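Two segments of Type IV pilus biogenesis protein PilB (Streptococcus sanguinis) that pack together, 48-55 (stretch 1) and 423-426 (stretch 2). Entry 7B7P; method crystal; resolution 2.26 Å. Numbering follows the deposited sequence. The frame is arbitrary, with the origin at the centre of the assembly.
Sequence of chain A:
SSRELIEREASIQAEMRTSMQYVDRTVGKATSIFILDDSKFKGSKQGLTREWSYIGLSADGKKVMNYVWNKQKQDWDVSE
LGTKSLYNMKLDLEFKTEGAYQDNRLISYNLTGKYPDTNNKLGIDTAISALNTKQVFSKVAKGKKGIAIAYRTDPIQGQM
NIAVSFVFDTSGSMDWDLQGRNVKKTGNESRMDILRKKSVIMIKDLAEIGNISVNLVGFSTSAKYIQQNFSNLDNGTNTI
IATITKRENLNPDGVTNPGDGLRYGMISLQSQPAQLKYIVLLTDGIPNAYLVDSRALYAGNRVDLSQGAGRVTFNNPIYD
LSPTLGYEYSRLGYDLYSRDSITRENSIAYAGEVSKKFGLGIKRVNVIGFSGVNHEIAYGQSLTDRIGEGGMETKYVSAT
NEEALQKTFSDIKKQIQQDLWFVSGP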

# COMPACT_ATOMS: atom_id res chain seq x y z
N LEU A 48 -14.43 -5.56 21.53
CA LEU A 48 -14.97 -6.00 20.26
C LEU A 48 -15.29 -4.80 19.38
O LEU A 48 -16.00 -3.88 19.79
CB LEU A 48 -16.22 -6.86 20.48
CG LEU A 48 -16.06 -8.39 20.54
CD1 LEU A 48 -14.83 -8.78 21.35
CD2 LEU A 48 -17.31 -9.06 21.10
N THR A 49 -14.71 -4.80 18.18
CA THR A 49 -14.96 -3.78 17.18
C THR A 49 -16.32 -4.02 16.53
O THR A 49 -16.63 -5.15 16.16
CB THR A 49 -13.85 -3.80 16.14
OG1 THR A 49 -12.58 -3.81 16.80
CG2 THR A 49 -13.94 -2.61 15.22
N ARG A 50 -17.12 -2.97 16.41
CA ARG A 50 -18.50 -3.14 16.00
C ARG A 50 -18.59 -3.59 14.54
O ARG A 50 -17.75 -3.24 13.71
CB ARG A 50 -19.29 -1.84 16.18
CG ARG A 50 -18.94 -1.01 17.41
CD ARG A 50 -19.13 0.46 17.10
NE ARG A 50 -20.48 0.70 16.57
CZ ARG A 50 -21.53 1.04 17.32
NH1 ARG A 50 -21.39 1.20 18.63
NH2 ARG A 50 -22.71 1.21 16.74
N GLU A 51 -19.66 -4.34 14.25
CA GLU A 51 -20.00 -4.93 12.94
C GLU A 51 -19.09 -6.08 12.54
O GLU A 51 -19.18 -6.58 11.40
CB GLU A 51 -20.05 -3.87 11.83
CG GLU A 51 -20.77 -2.59 12.24
CD GLU A 51 -20.62 -1.46 11.24
OE1 GLU A 51 -21.29 -0.42 11.42
OE2 GLU A 51 -19.85 -1.63 10.27
N TRP A 52 -18.24 -6.56 13.45
CA TRP A 52 -17.48 -7.78 13.26
C TRP A 52 -17.97 -8.84 14.23
O TRP A 52 -18.09 -8.58 15.44
CB TRP A 52 -15.98 -7.52 13.45
CG TRP A 52 -15.43 -6.71 12.33
CD1 TRP A 52 -15.25 -5.36 12.31
CD2 TRP A 52 -15.03 -7.19 11.04
NE1 TRP A 52 -14.75 -4.97 11.09
CE2 TRP A 52 -14.61 -6.08 10.29
CE3 TRP A 52 -14.98 -8.46 10.45
CZ2 TRP A 52 -14.13 -6.19 8.99
CZ3 TRP A 52 -14.50 -8.57 9.15
CH2 TRP A 52 -14.09 -7.44 8.43
N SER A 53 -18.29 -10.02 13.70
CA SER A 53 -18.61 -11.18 14.52
C SER A 53 -17.32 -11.93 14.89
O SER A 53 -16.33 -11.87 14.16
CB SER A 53 -19.57 -12.09 13.78
OG SER A 53 -20.49 -11.31 13.04
N TYR A 54 -17.35 -12.61 16.03
CA TYR A 54 -16.15 -13.21 16.59
C TYR A 54 -16.40 -14.64 17.03
O TYR A 54 -17.52 -15.02 17.39
CB TYR A 54 -15.63 -12.41 17.80
CG TYR A 54 -15.09 -11.03 17.50
CD1 TYR A 54 -15.94 -9.99 17.11
CD2 TYR A 54 -13.74 -10.74 17.63
CE1 TYR A 54 -15.45 -8.72 16.85
CE2 TYR A 54 -13.24 -9.48 17.37
CZ TYR A 54 -14.10 -8.48 16.98
OH TYR A 54 -13.61 -7.22 16.72
N ILE A 55 -15.34 -15.45 17.00
CA ILE A 55 -15.30 -16.76 17.64
C ILE A 55 -14.04 -16.82 18.48
O ILE A 55 -12.95 -16.46 18.02
CB ILE A 55 -15.31 -17.92 16.62
CG1 ILE A 55 -16.57 -17.90 15.77
CG2 ILE A 55 -15.19 -19.25 17.33
CD1 ILE A 55 -16.45 -18.74 14.53
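Stretch 2, residues 423-426: VSGP

Stretch 2 is the C-terminal end of the chain, and it meets stretch 1 across at least 372 residues of sequence. V423 belongs to a helix that begins earlier in the chain; the backbone is extended at G425, with phi/psi of -63/176°, and P426 follows it against stretch 1. Stretch 2 thus runs from S424, at the edge of the W52 ring, to P426, beside T49. The closest pairing of backbones is T49 with P426, whose CA atoms are 5.1 Å apart. No backbone-to-backbone hydrogen bond joins the two segments; in each closest pair the atom from stretch 1 belongs to a side chain. The contact buries 236 Å² summed over both sides.

The receiving surface is shaped by a type II beta turn from T49 to W52. Its torsions are diagnostic: R50 at -69/150° and E51 at 72/9°, with the W52 N to T49 O hydrogen bond weak at 3.5 Å. The turn leaves R50 and E51 out of reach, while the CA-to-CB bonds of T49 and W52 both point toward stretch 2. After the turn the chain enters a strand at S53.

W52 adopts chi1 -71° (m) and chi2 96°, which sets its indole so that two different features of the ring are used. At the edge, near the ring plane, NE1 donates a hydrogen bond to S424 O, with NE1 to O at 3.2 Å and an N-H...O angle of 140°. Over one face lies P426: its CG is 3.6 Å from the centroid of the five-membered ring and 16° off the ring normal, the geometry of a CH-pi contact. The closest atoms of W52 and P426, CD2 and CG, are 3.5 Å apart. The C-gamma exo pucker is the ring conformation in which the proline makes this contact. G425, between S424 and P426 in sequence, has its C atom 3.6 Å from W52 NE1. An ideal CB there would point away from stretch 1 yet fall 2.9 Å from P426 CD, a clash within stretch 2 itself.

Y54 reaches the same proline differently. Its CA-to-CB bond points sideways, but with chi1 -68° (m) and chi2 70° the end of the side chain comes nearer, placing OH 3.3 Å from P426 CB; the apolar approach of Y54 CZ to P426 CB is 4.1 Å. The hydroxyl also accepts a hydrogen bond from T49 N, with T49 N to Y54 OH at 3.0 Å and an angle of 148°, tying the tyrosine tip to the start of the turn. T49, at chi1 -49° (m), brings OG1 to 3.2 Å from P426 C and 4.0 Å from its CB. P426 accordingly contacts T49, W52 and Y54, and has the largest covered area of any residue here, 93 Å².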

# COMPACT_ATOMS: atom_id res chain seq x y z
N VAL A 423 -7.66 -1.96 7.31
CA VAL A 423 -8.03 -0.83 8.16
C VAL A 423 -9.53 -0.82 8.45
O VAL A 423 -9.95 -0.39 9.54
CB VAL A 423 -7.56 0.50 7.53
CG1 VAL A 423 -8.49 0.95 6.38
CG2 VAL A 423 -7.42 1.58 8.60
N SER A 424 -10.36 -1.31 7.52
CA SER A 424 -11.75 -1.57 7.85
C SER A 424 -11.88 -2.70 8.86
O SER A 424 -12.93 -2.82 9.52
CB SER A 424 -12.54 -1.89 6.58
OG SER A 424 -12.13 -1.08 5.49
N GLY A 425 -10.84 -3.50 9.05
CA GLY A 425 -10.91 -4.65 9.92
C GLY A 425 -11.18 -4.31 11.37
O GLY A 425 -11.25 -3.15 11.77
N PRO A 426 -11.33 -5.35 12.19
CA PRO A 426 -11.62 -5.22 13.63
C PRO A 426 -10.52 -4.49 14.40
O PRO A 426 -9.40 -4.98 14.42
CB PRO A 426 -11.74 -6.68 14.10
CG PRO A 426 -12.02 -7.45 12.84
CD PRO A 426 -11.28 -6.76 11.76